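Local coordinates for protein L-methionine gamma-lyase (Fusobacterium nucleatum subsp. nucleatum, PDB 6LXU) that works as a pyridoxal phosphate-dependent lyase of the Cys/Met metabolism enzyme family, in an assembly of four chains, at residues Leu97-Leu101 with Thr151-Tyr155. Sequence-based numbering, arbitrary orientation.
Sequences LWTVL and TRVVY
Where the last turn of a helix lies against a β-sheet, one strand valine can gather side chains from the helix and from the residue that follows it, and Val153 does so here. With chi1 in t, its CG2 meets Val100 CG2 of the helix at 3.8 Å and CD2 of Leu101, just beyond the helix, at 3.9 Å, while its CG1 lies 4.3 Å from CD2 of the helical Leu97. Leu97 and Leu101 share the mt rotamer and are one turn apart, tied by the hydrogen bond from Leu101 N to Leu97 O (3.0 Å). Leu101 is the first residue to leave helical geometry (phi/psi -98/171°). Further along the strand Tyr155, also directed at the helix, flanks the cluster loosely, its CD2 4.6 Å from Leu97 CD2.

This is helix-on-sheet packing in the large domain of a fold-type I PLP enzyme: helix 89-100 lies on the seven-stranded mixed sheet, in which strand 151-157 runs parallel between 106-110 and 183-187. Trp98 turns away from the strand and stacks on Trp98 of a second subunit.

Val153 and Tyr155 are extended, but Arg152 has phi/psi -99/-29°, and this local departure lets the adjacent Arg152 and Val153 both point toward the helix. The closest CA pair is Leu101 with Arg152, at 6.8 Å. The arginine's aliphatic part continues the apolar surface, CG lying 3.8 Å from Leu101 CD2; then chi2 in p and chi3 in t carry the guanidinium past the helix end. There NE donates an almost straight hydrogen bond to Val100 O (2.9 Å, 168°), NH1 binds Asn181 O, and NH2 donates to a water at 2.9 Å that gives a weak 3.5 Å bond back to Val100 O.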
loop_
_atom_site.group_PDB
_atom_site.type_symbol
_atom_site.label_atom_id
_atom_site.label_comp_id
_atom_site.label_asym_id
_atom_site.label_seq_id
_atom_site.Cartn_x
_atom_site.Cartn_y
_atom_site.Cartn_z
ATOM N N LEU A 97 -7.532 -28.724 -5.760
ATOM C CA LEU A 97 -8.119 -30.006 -5.369
ATOM C C LEU A 97 -9.641 -30.002 -5.431
ATOM O O LEU A 97 -10.247 -30.977 -5.916
ATOM C CB LEU A 97 -7.610 -30.424 -3.995
ATOM C CG LEU A 97 -6.109 -30.757 -3.954
ATOM C CD1 LEU A 97 -5.649 -30.949 -2.529
ATOM C CD2 LEU A 97 -5.766 -31.988 -4.778
ATOM N N TRP A 98 -10.281 -28.919 -4.989
ATOM C CA TRP A 98 -11.742 -28.853 -5.068
ATOM C C TRP A 98 -12.246 -28.833 -6.503
ATOM O O TRP A 98 -13.393 -29.235 -6.767
ATOM C CB TRP A 98 -12.311 -27.627 -4.334
ATOM C CG TRP A 98 -12.138 -27.612 -2.846
ATOM C CD1 TRP A 98 -11.631 -26.579 -2.121
ATOM C CD2 TRP A 98 -12.471 -28.646 -1.899
ATOM N NE1 TRP A 98 -11.643 -26.884 -0.789
ATOM C CE2 TRP A 98 -12.130 -28.157 -0.618
ATOM C CE3 TRP A 98 -13.002 -29.952 -2.004
ATOM C CZ2 TRP A 98 -12.294 -28.923 0.555
ATOM C CZ3 TRP A 98 -13.162 -30.724 -0.823
ATOM C CH2 TRP A 98 -12.815 -30.197 0.436
ATOM N N THR A 99 -11.439 -28.311 -7.423
ATOM C CA THR A 99 -11.804 -28.287 -8.834
ATOM C C THR A 99 -11.783 -29.685 -9.453
ATOM O O THR A 99 -12.723 -30.071 -10.162
ATOM C CB THR A 99 -10.871 -27.347 -9.622
ATOM O OG1 THR A 99 -11.014 -26.022 -9.093
ATOM C CG2 THR A 99 -11.222 -27.322 -11.107
ATOM N N VAL A 100 -10.712 -30.420 -9.210
ATOM C CA VAL A 100 -10.462 -31.658 -9.969
ATOM C C VAL A 100 -10.992 -32.919 -9.304
ATOM O O VAL A 100 -11.081 -33.965 -9.983
ATOM C CB VAL A 100 -8.962 -31.833 -10.334
ATOM C CG1 VAL A 100 -8.459 -30.626 -11.104
ATOM C CG2 VAL A 100 -8.095 -32.130 -9.126
ATOM N N LEU A 101 -11.341 -32.860 -8.020
ATOM C CA LEU A 101 -11.849 -34.016 -7.295
ATOM C C LEU A 101 -13.374 -34.001 -7.216
ATOM O O LEU A 101 -14.029 -33.037 -7.594
ATOM C CB LEU A 101 -11.260 -34.058 -5.886
ATOM C CG LEU A 101 -9.761 -34.342 -5.793
ATOM C CD1 LEU A 101 -9.274 -34.124 -4.375
ATOM C CD2 LEU A 101 -9.427 -35.752 -6.278
ATOM N N THR A 151 -8.294 -43.430 -8.928
ATOM C CA THR A 151 -7.253 -42.466 -8.535
ATOM C C THR A 151 -7.291 -41.281 -9.470
ATOM O O THR A 151 -7.037 -41.394 -10.664
ATOM C CB THR A 151 -5.863 -43.102 -8.520
ATOM O OG1 THR A 151 -5.900 -44.242 -7.663
ATOM C CG2 THR A 151 -4.808 -42.100 -8.004
ATOM N N ARG A 152 -7.660 -40.125 -8.918
ATOM C CA ARG A 152 -7.766 -38.901 -9.696
ATOM C C ARG A 152 -6.529 -38.000 -9.558
ATOM O O ARG A 152 -6.249 -37.227 -10.457
ATOM C CB ARG A 152 -9.034 -38.149 -9.270
ATOM C CG ARG A 152 -9.281 -36.812 -9.928
ATOM C CD ARG A 152 -9.326 -36.869 -11.443
ATOM N NE ARG A 152 -9.779 -35.604 -12.013
ATOM C CZ ARG A 152 -9.552 -35.195 -13.261
ATOM N NH1 ARG A 152 -8.853 -35.959 -14.112
ATOM N NH2 ARG A 152 -10.031 -34.036 -13.675
ATOM N N VAL A 153 -5.855 -38.079 -8.417
ATOM C CA VAL A 153 -4.700 -37.228 -8.137
ATOM C C VAL A 153 -3.600 -38.051 -7.495
ATOM O O VAL A 153 -3.831 -38.825 -6.568
ATOM C CB VAL A 153 -5.071 -36.060 -7.183
ATOM C CG1 VAL A 153 -3.830 -35.361 -6.625
ATOM C CG2 VAL A 153 -5.976 -35.067 -7.880
ATOM N N VAL A 154 -2.384 -37.845 -8.003
ATOM C CA VAL A 154 -1.165 -38.212 -7.303
ATOM C C VAL A 154 -0.513 -36.883 -6.919
ATOM O O VAL A 154 -0.207 -36.084 -7.797
ATOM C CB VAL A 154 -0.241 -39.105 -8.165
ATOM C CG1 VAL A 154 1.117 -39.278 -7.522
ATOM C CG2 VAL A 154 -0.905 -40.455 -8.385
ATOM N N TYR A 155 -0.373 -36.638 -5.620
ATOM C CA TYR A 155 0.081 -35.343 -5.099
ATOM C C TYR A 155 1.448 -35.528 -4.481
ATOM O O TYR A 155 1.616 -36.379 -3.610
ATOM C CB TYR A 155 -0.924 -34.819 -4.074
ATOM C CG TYR A 155 -0.609 -33.427 -3.584
ATOM C CD1 TYR A 155 0.338 -33.219 -2.614
ATOM C CD2 TYR A 155 -1.249 -32.318 -4.120
ATOM C CE1 TYR A 155 0.669 -31.937 -2.176
ATOM C CE2 TYR A 155 -0.955 -31.030 -3.682
ATOM C CZ TYR A 155 0.008 -30.843 -2.711
ATOM O OH TYR A 155 0.282 -29.552 -2.278
HETATM O O HOH W 1 -12.292 -32.434 -12.872
#